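Local atomic coordinates of Glyoxalase/bleomycin resistance protein/dioxygenase (Vibrio splendidus, PDB entry 2RK9), a protein that is of unknown specific function but belongs to the glyoxalase/bleomycin resistance protein/dioxygenase superfamily, whose members bind small ligands or carry out metal-dependent chemistry. Residues I82-L87 with T116-M121. The protein carries 1 engineered substitution. Residues are numbered along the deposited sequence; the frame is centred on the assembly and turned at random.
Engineered in segment 116-121: Met121 (natural residue Ile).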
loop_
_atom_site.group_PDB
_atom_site.type_symbol
_atom_site.label_atom_id
_atom_site.label_comp_id
_atom_site.label_asym_id
_atom_site.label_seq_id
_atom_site.Cartn_x
_atom_site.Cartn_y
_atom_site.Cartn_z
ATOM N N ILE B 82 -3.521 16.600 -1.616
ATOM C CA ILE B 82 -4.022 17.789 -2.307
ATOM C C ILE B 82 -3.178 19.031 -2.037
ATOM O O ILE B 82 -2.871 19.799 -2.957
ATOM C CB ILE B 82 -5.478 18.104 -1.877
ATOM C CG1 ILE B 82 -6.403 16.959 -2.287
ATOM C CG2 ILE B 82 -5.959 19.383 -2.537
ATOM C CD1 ILE B 82 -7.858 17.170 -1.894
ATOM N N ASP B 83 -2.799 19.225 -0.777
ATOM C CA ASP B 83 -2.026 20.399 -0.376
ATOM C C ASP B 83 -0.907 19.953 0.565
ATOM O O ASP B 83 -1.084 19.941 1.781
ATOM C CB ASP B 83 -2.947 21.374 0.356
ATOM C CG ASP B 83 -2.769 22.800 -0.094
ATOM O OD1 ASP B 83 -1.618 23.217 -0.349
ATOM O OD2 ASP B 83 -3.793 23.510 -0.177
ATOM N N ILE B 84 0.248 19.618 -0.003
ATOM C CA ILE B 84 1.375 19.120 0.776
ATOM C C ILE B 84 2.036 20.113 1.738
ATOM O O ILE B 84 2.542 19.716 2.785
ATOM C CB ILE B 84 2.438 18.505 -0.167
ATOM C CG1 ILE B 84 3.319 17.523 0.607
ATOM C CG2 ILE B 84 3.287 19.594 -0.787
ATOM C CD1 ILE B 84 4.233 16.693 -0.294
ATOM N N GLU B 85 2.021 21.398 1.401
ATOM C CA GLU B 85 2.631 22.405 2.263
ATOM C C GLU B 85 2.069 22.426 3.687
ATOM O O GLU B 85 2.826 22.317 4.655
ATOM C CB GLU B 85 2.499 23.795 1.632
ATOM C CG GLU B 85 3.456 24.040 0.478
ATOM C CD GLU B 85 4.899 23.885 0.895
ATOM O OE1 GLU B 85 5.215 24.208 2.063
ATOM O OE2 GLU B 85 5.729 23.455 0.061
ATOM N N PRO B 86 0.740 22.573 3.842
ATOM C CA PRO B 86 0.226 22.589 5.216
ATOM C C PRO B 86 0.431 21.258 5.943
ATOM O O PRO B 86 0.615 21.225 7.155
ATOM C CB PRO B 86 -1.250 22.955 5.038
ATOM C CG PRO B 86 -1.573 22.508 3.640
ATOM C CD PRO B 86 -0.328 22.870 2.872
ATOM N N LEU B 87 0.396 20.163 5.198
ATOM C CA LEU B 87 0.616 18.855 5.803
ATOM C C LEU B 87 2.035 18.794 6.372
ATOM O O LEU B 87 2.231 18.456 7.538
ATOM C CB LEU B 87 0.433 17.748 4.762
ATOM C CG LEU B 87 0.832 16.321 5.156
ATOM C CD1 LEU B 87 0.102 15.882 6.413
ATOM C CD2 LEU B 87 0.499 15.385 3.992
ATOM N N THR B 116 6.950 19.011 -12.188
ATOM C CA THR B 116 7.412 18.983 -10.807
ATOM C C THR B 116 6.435 18.323 -9.843
ATOM O O THR B 116 5.217 18.414 -10.004
ATOM C CB THR B 116 7.684 20.415 -10.299
ATOM O OG1 THR B 116 8.563 21.082 -11.211
ATOM C CG2 THR B 116 8.325 20.383 -8.924
ATOM N N GLN B 117 6.991 17.661 -8.836
ATOM C CA GLN B 117 6.202 16.999 -7.811
ATOM C C GLN B 117 6.876 17.211 -6.460
ATOM O O GLN B 117 8.049 16.876 -6.278
ATOM C CB GLN B 117 6.088 15.503 -8.111
ATOM C CG GLN B 117 5.330 14.726 -7.051
ATOM C CD GLN B 117 5.223 13.252 -7.376
ATOM O OE1 GLN B 117 4.367 12.835 -8.157
ATOM N NE2 GLN B 117 6.100 12.451 -6.781
ATOM N N LYS B 118 6.145 17.801 -5.523
ATOM C CA LYS B 118 6.690 18.026 -4.195
ATOM C C LYS B 118 6.431 16.763 -3.388
ATOM O O LYS B 118 5.391 16.130 -3.551
ATOM C CB LYS B 118 6.001 19.207 -3.515
ATOM C CG LYS B 118 6.349 20.567 -4.090
ATOM C CD LYS B 118 5.642 21.663 -3.311
ATOM C CE LYS B 118 6.032 23.028 -3.818
ATOM N NZ LYS B 118 5.415 24.107 -3.000
ATOM N N GLN B 119 7.380 16.389 -2.536
ATOM C CA GLN B 119 7.216 15.206 -1.702
ATOM C C GLN B 119 8.098 15.236 -0.479
ATOM O O GLN B 119 9.117 15.925 -0.440
ATOM C CB GLN B 119 7.548 13.923 -2.474
ATOM C CG GLN B 119 9.020 13.776 -2.869
ATOM C CD GLN B 119 9.287 12.539 -3.739
ATOM O OE1 GLN B 119 8.760 12.412 -4.848
ATOM N NE2 GLN B 119 10.102 11.624 -3.231
ATOM N N PHE B 120 7.681 14.473 0.521
ATOM C CA PHE B 120 8.447 14.303 1.739
ATOM C C PHE B 120 8.065 12.928 2.259
ATOM O O PHE B 120 7.038 12.378 1.870
ATOM C CB PHE B 120 8.169 15.418 2.764
ATOM C CG PHE B 120 6.887 15.276 3.532
ATOM C CD1 PHE B 120 6.859 14.585 4.740
ATOM C CD2 PHE B 120 5.726 15.902 3.093
ATOM C CE1 PHE B 120 5.691 14.523 5.505
ATOM C CE2 PHE B 120 4.555 15.847 3.845
ATOM C CZ PHE B 120 4.540 15.159 5.055
HETATM N N MSE B 121 8.917 12.346 3.089
HETATM C CA MSE B 121 8.616 11.030 3.625
HETATM C C MSE B 121 8.550 11.052 5.132
HETATM O O MSE B 121 9.299 11.772 5.788
HETATM C CB MSE B 121 9.668 10.010 3.192
HETATM C CG MSE B 121 9.609 9.636 1.723
HETATM SE SE MSE B 121 11.002 8.408 1.244
HETATM C CE MSE B 121 10.315 6.841 2.138
#
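The first turn of helix 84-94 lies against the face of strand 115-123, with the CA atoms of Ile84 and Lys118 closest across the contact at 7.4 Å. This is helix-on-sheet packing in the vicinal oxygen chelate fold, to which glyoxalases and bleomycin resistance proteins belong; here the helix follows strand 75-80 and leans on a strand two places further along the sheet, beyond strand 129-135. Ile84 carries the middle of the interface. Its CG1 is anti to the backbone N (chi1 -158°) and the chain runs on extended, so that CD1 reaches the strand backbone, 3.5 Å from Lys118 O and 3.6 Å from Gln119 CA. The other branch, CG2, rests against the aliphatic part of Lys118, while CG1 meets the ring of Phe120 in its plane, at the CD2-CE2 edge. Leu87, one turn further along the helix, meets the neighbouring part of the ring rim, its CG 3.9 Å from Phe120 CZ. The ring is thus met edge-on by both aliphatic residues; Tyr88 adds an edge-to-face contact and Phe132 of strand 129-135 also packs against it. Gln119, between Lys118 and Phe120, turns to the other side of the sheet, where its OE1, lying almost in the amide plane of Gln117, accepts a hydrogen bond from Gln117 NE2. Toward the partly exposed border of the contact, apolar packing gives way to charge. Lys118 is extended beyond CG and Glu85 bends at chi2 (-59°), the two side chains crossing at about a right angle. Their salt bridge places Lys118 NZ 3.1 Å from Glu85 OE2, 28° out of the carboxylate plane.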